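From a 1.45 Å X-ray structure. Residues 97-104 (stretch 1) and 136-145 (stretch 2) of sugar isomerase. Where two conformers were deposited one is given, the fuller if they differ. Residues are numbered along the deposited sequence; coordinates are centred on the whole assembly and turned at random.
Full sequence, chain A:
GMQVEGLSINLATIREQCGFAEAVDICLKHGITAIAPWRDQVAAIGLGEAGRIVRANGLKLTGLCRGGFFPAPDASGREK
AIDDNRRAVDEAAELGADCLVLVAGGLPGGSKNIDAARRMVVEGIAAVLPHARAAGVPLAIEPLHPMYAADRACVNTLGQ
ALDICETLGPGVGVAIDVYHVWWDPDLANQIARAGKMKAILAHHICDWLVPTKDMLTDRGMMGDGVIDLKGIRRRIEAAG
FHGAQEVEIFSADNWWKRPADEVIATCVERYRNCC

Stretch 1 (97-104) ADCLVLVA
Stretch 2 (136-145) GVPLAIEPLH

Two parallel strands, Leu100–Val103 and the one beginning at Leu139, are joined by a ladder of four backbone hydrogen bonds. Leu100 N donates to Pro138 O (2.9 Å, 164° at the hydrogen), Ala140 N to Leu100 O (2.9 Å, 173°), Leu102 N to Ala140 O (2.8 Å, 153°) and Glu142 N to Leu102 O (3.1 Å, 164°). Leu100 and Leu102 thus use both N and O, while Val101 sits between them as the non-bonded member of its pair with Ala140. The register is Leu100–Leu139, Val101–Ala140 and Leu102–Ile141, with CA–CA distances of 5.1, 4.8 and 4.9 Å; the strand axes approach to 4.7 Å and cross at -35°. The backbone is extended along the ladder, with phi/psi of -76/136 at Val101, -116/118 at Leu102, -111/103 at Ala140 and -68/123 at Ile141. Two carbonyls also receive CA–H contacts: Cys99 CA lies 3.3 Å from Pro138 O, and Val101 CA 3.5 Å from Ala140 O. Beyond the last rung, one water donates to Leu102 O (2.9 Å from its oxygen) and Glu142 O (2.6 Å), and accepts a weak bond from Ala104 N (2.8 Å), linking the diverging backbones.

Side chains alternate between faces. Leu100 (chi1 t, chi2 p), Leu102 (m, t), Leu139 (m, t) and Ile141 (m, t) share one face, where Leu100 CD2 meets Leu139 CD2 at 4.0 Å and Leu102 CD1 meets Leu139 CB at 4.0 Å; Val137 CG1 (chi1 t) reaches Leu100 CB at 3.9 Å. Val101 (t) and Ala140 occupy the other. Cys99, chi1 p, brings SG within 3.6 Å of Ala140 CB. Glu142 (t, t, chi3 23°) places OE1 3.6 Å from Val101 CG1, and Val103 CG1 (chi1 t) packs 3.9 Å from Leu144 CD2, whose chi1 of -110° lies between wells. Gly136, at phi/psi 72/30, ends the preceding helix in a Schellman motif.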

# COMPACT_ATOMS: atom_id res chain seq x y z
N ALA A 97 -2.98 19.24 -23.32
CA ALA A 97 -2.37 18.23 -22.43
C ALA A 97 -2.19 16.85 -23.11
O ALA A 97 -3.07 16.37 -23.82
CB ALA A 97 -3.19 18.07 -21.13
N ASP A 98 -1.06 16.21 -22.84
CA ASP A 98 -0.78 14.90 -23.40
C ASP A 98 -1.73 13.82 -22.83
O ASP A 98 -1.94 12.79 -23.46
CB ASP A 98 0.66 14.49 -23.10
CG ASP A 98 1.67 15.29 -23.92
OD1 ASP A 98 1.26 16.05 -24.83
OD2 ASP A 98 2.89 15.13 -23.68
N CYS A 99 -2.24 14.05 -21.63
CA CYS A 99 -3.28 13.20 -21.08
C CYS A 99 -3.99 13.93 -19.96
O CYS A 99 -3.47 14.96 -19.44
CB CYS A 99 -2.71 11.85 -20.51
SG CYS A 99 -1.62 12.03 -19.10
N LEU A 100 -5.16 13.40 -19.60
CA LEU A 100 -5.85 13.76 -18.36
C LEU A 100 -5.61 12.63 -17.38
O LEU A 100 -5.98 11.49 -17.67
CB LEU A 100 -7.35 13.90 -18.62
CG LEU A 100 -8.20 14.19 -17.37
CD1 LEU A 100 -7.84 15.50 -16.70
CD2 LEU A 100 -9.71 14.09 -17.65
N VAL A 101 -4.99 12.95 -16.26
CA VAL A 101 -4.73 11.96 -15.23
C VAL A 101 -6.02 11.68 -14.46
O VAL A 101 -6.75 12.60 -14.12
CB VAL A 101 -3.61 12.46 -14.29
CG1 VAL A 101 -3.42 11.50 -13.11
CG2 VAL A 101 -2.29 12.62 -15.06
N LEU A 102 -6.31 10.40 -14.20
CA LEU A 102 -7.51 10.00 -13.49
C LEU A 102 -7.13 9.35 -12.16
O LEU A 102 -6.45 8.32 -12.13
CB LEU A 102 -8.39 9.02 -14.28
CG LEU A 102 -8.85 9.48 -15.68
CD1 LEU A 102 -9.68 8.33 -16.30
CD2 LEU A 102 -9.64 10.78 -15.61
N VAL A 103 -7.58 9.98 -11.09
CA VAL A 103 -7.46 9.48 -9.72
C VAL A 103 -8.82 8.93 -9.36
O VAL A 103 -9.79 9.67 -9.29
CB VAL A 103 -7.02 10.60 -8.77
CG1 VAL A 103 -7.03 10.12 -7.32
CG2 VAL A 103 -5.62 11.09 -9.11
N ALA A 104 -8.93 7.59 -9.21
CA ALA A 104 -10.20 6.87 -9.40
C ALA A 104 -11.34 7.25 -8.47
O ALA A 104 -12.50 7.08 -8.83
CB ALA A 104 -9.98 5.33 -9.30
N GLY A 136 -9.76 14.44 -28.42
CA GLY A 136 -8.35 14.11 -28.60
C GLY A 136 -7.54 14.08 -27.31
O GLY A 136 -6.33 14.31 -27.35
N VAL A 137 -8.17 13.74 -26.19
CA VAL A 137 -7.51 13.75 -24.88
C VAL A 137 -7.38 12.29 -24.36
O VAL A 137 -8.38 11.69 -23.94
CB VAL A 137 -8.26 14.61 -23.86
CG1 VAL A 137 -7.57 14.53 -22.45
CG2 VAL A 137 -8.37 16.07 -24.31
N PRO A 138 -6.16 11.74 -24.39
CA PRO A 138 -5.95 10.40 -23.77
C PRO A 138 -6.28 10.44 -22.30
O PRO A 138 -5.95 11.42 -21.63
CB PRO A 138 -4.47 10.13 -23.99
CG PRO A 138 -4.16 10.98 -25.27
CD PRO A 138 -4.91 12.24 -25.00
N LEU A 139 -6.95 9.39 -21.82
CA LEU A 139 -7.24 9.27 -20.39
C LEU A 139 -6.17 8.38 -19.78
O LEU A 139 -5.99 7.26 -20.23
CB LEU A 139 -8.62 8.66 -20.16
CG LEU A 139 -9.80 9.49 -20.69
CD1 LEU A 139 -11.16 8.80 -20.39
CD2 LEU A 139 -9.78 10.96 -20.17
N ALA A 140 -5.51 8.86 -18.74
CA ALA A 140 -4.44 8.11 -18.07
C ALA A 140 -4.91 7.69 -16.70
O ALA A 140 -4.94 8.51 -15.77
CB ALA A 140 -3.15 8.96 -17.96
N ILE A 141 -5.27 6.42 -16.56
CA ILE A 141 -5.57 5.85 -15.24
C ILE A 141 -4.27 5.80 -14.46
O ILE A 141 -3.29 5.16 -14.89
CB ILE A 141 -6.15 4.43 -15.36
CG1 ILE A 141 -7.43 4.38 -16.21
CG2 ILE A 141 -6.40 3.82 -13.94
CD1 ILE A 141 -7.94 2.96 -16.49
N GLU A 142 -4.28 6.44 -13.30
CA GLU A 142 -3.10 6.45 -12.42
C GLU A 142 -3.38 5.46 -11.28
O GLU A 142 -4.16 5.76 -10.39
CB GLU A 142 -2.83 7.84 -11.87
CG GLU A 142 -1.45 7.94 -11.21
CD GLU A 142 -1.19 9.25 -10.53
OE1 GLU A 142 -2.16 9.92 -10.18
OE2 GLU A 142 0.00 9.57 -10.36
N PRO A 143 -2.80 4.25 -11.34
CA PRO A 143 -2.93 3.43 -10.10
C PRO A 143 -2.28 4.20 -8.95
O PRO A 143 -1.19 4.76 -9.13
CB PRO A 143 -2.19 2.14 -10.45
CG PRO A 143 -1.26 2.51 -11.57
CD PRO A 143 -1.98 3.59 -12.36
N LEU A 144 -2.94 4.19 -7.80
CA LEU A 144 -2.50 4.92 -6.63
C LEU A 144 -2.04 3.93 -5.58
O LEU A 144 -2.50 2.78 -5.52
CB LEU A 144 -3.59 5.82 -6.04
CG LEU A 144 -3.36 7.33 -6.23
CD1 LEU A 144 -3.40 7.76 -7.72
CD2 LEU A 144 -4.32 8.10 -5.33
N HIS A 145 -1.13 4.40 -4.73
CA HIS A 145 -0.61 3.57 -3.68
C HIS A 145 -1.79 2.94 -2.93
O HIS A 145 -2.76 3.61 -2.62
CB HIS A 145 0.20 4.39 -2.69
CG HIS A 145 1.10 3.55 -1.85
ND1 HIS A 145 0.63 2.80 -0.78
CD2 HIS A 145 2.44 3.35 -1.92
CE1 HIS A 145 1.67 2.19 -0.22
NE2 HIS A 145 2.76 2.45 -0.92
O HOH W 1 -6.76 6.13 -10.33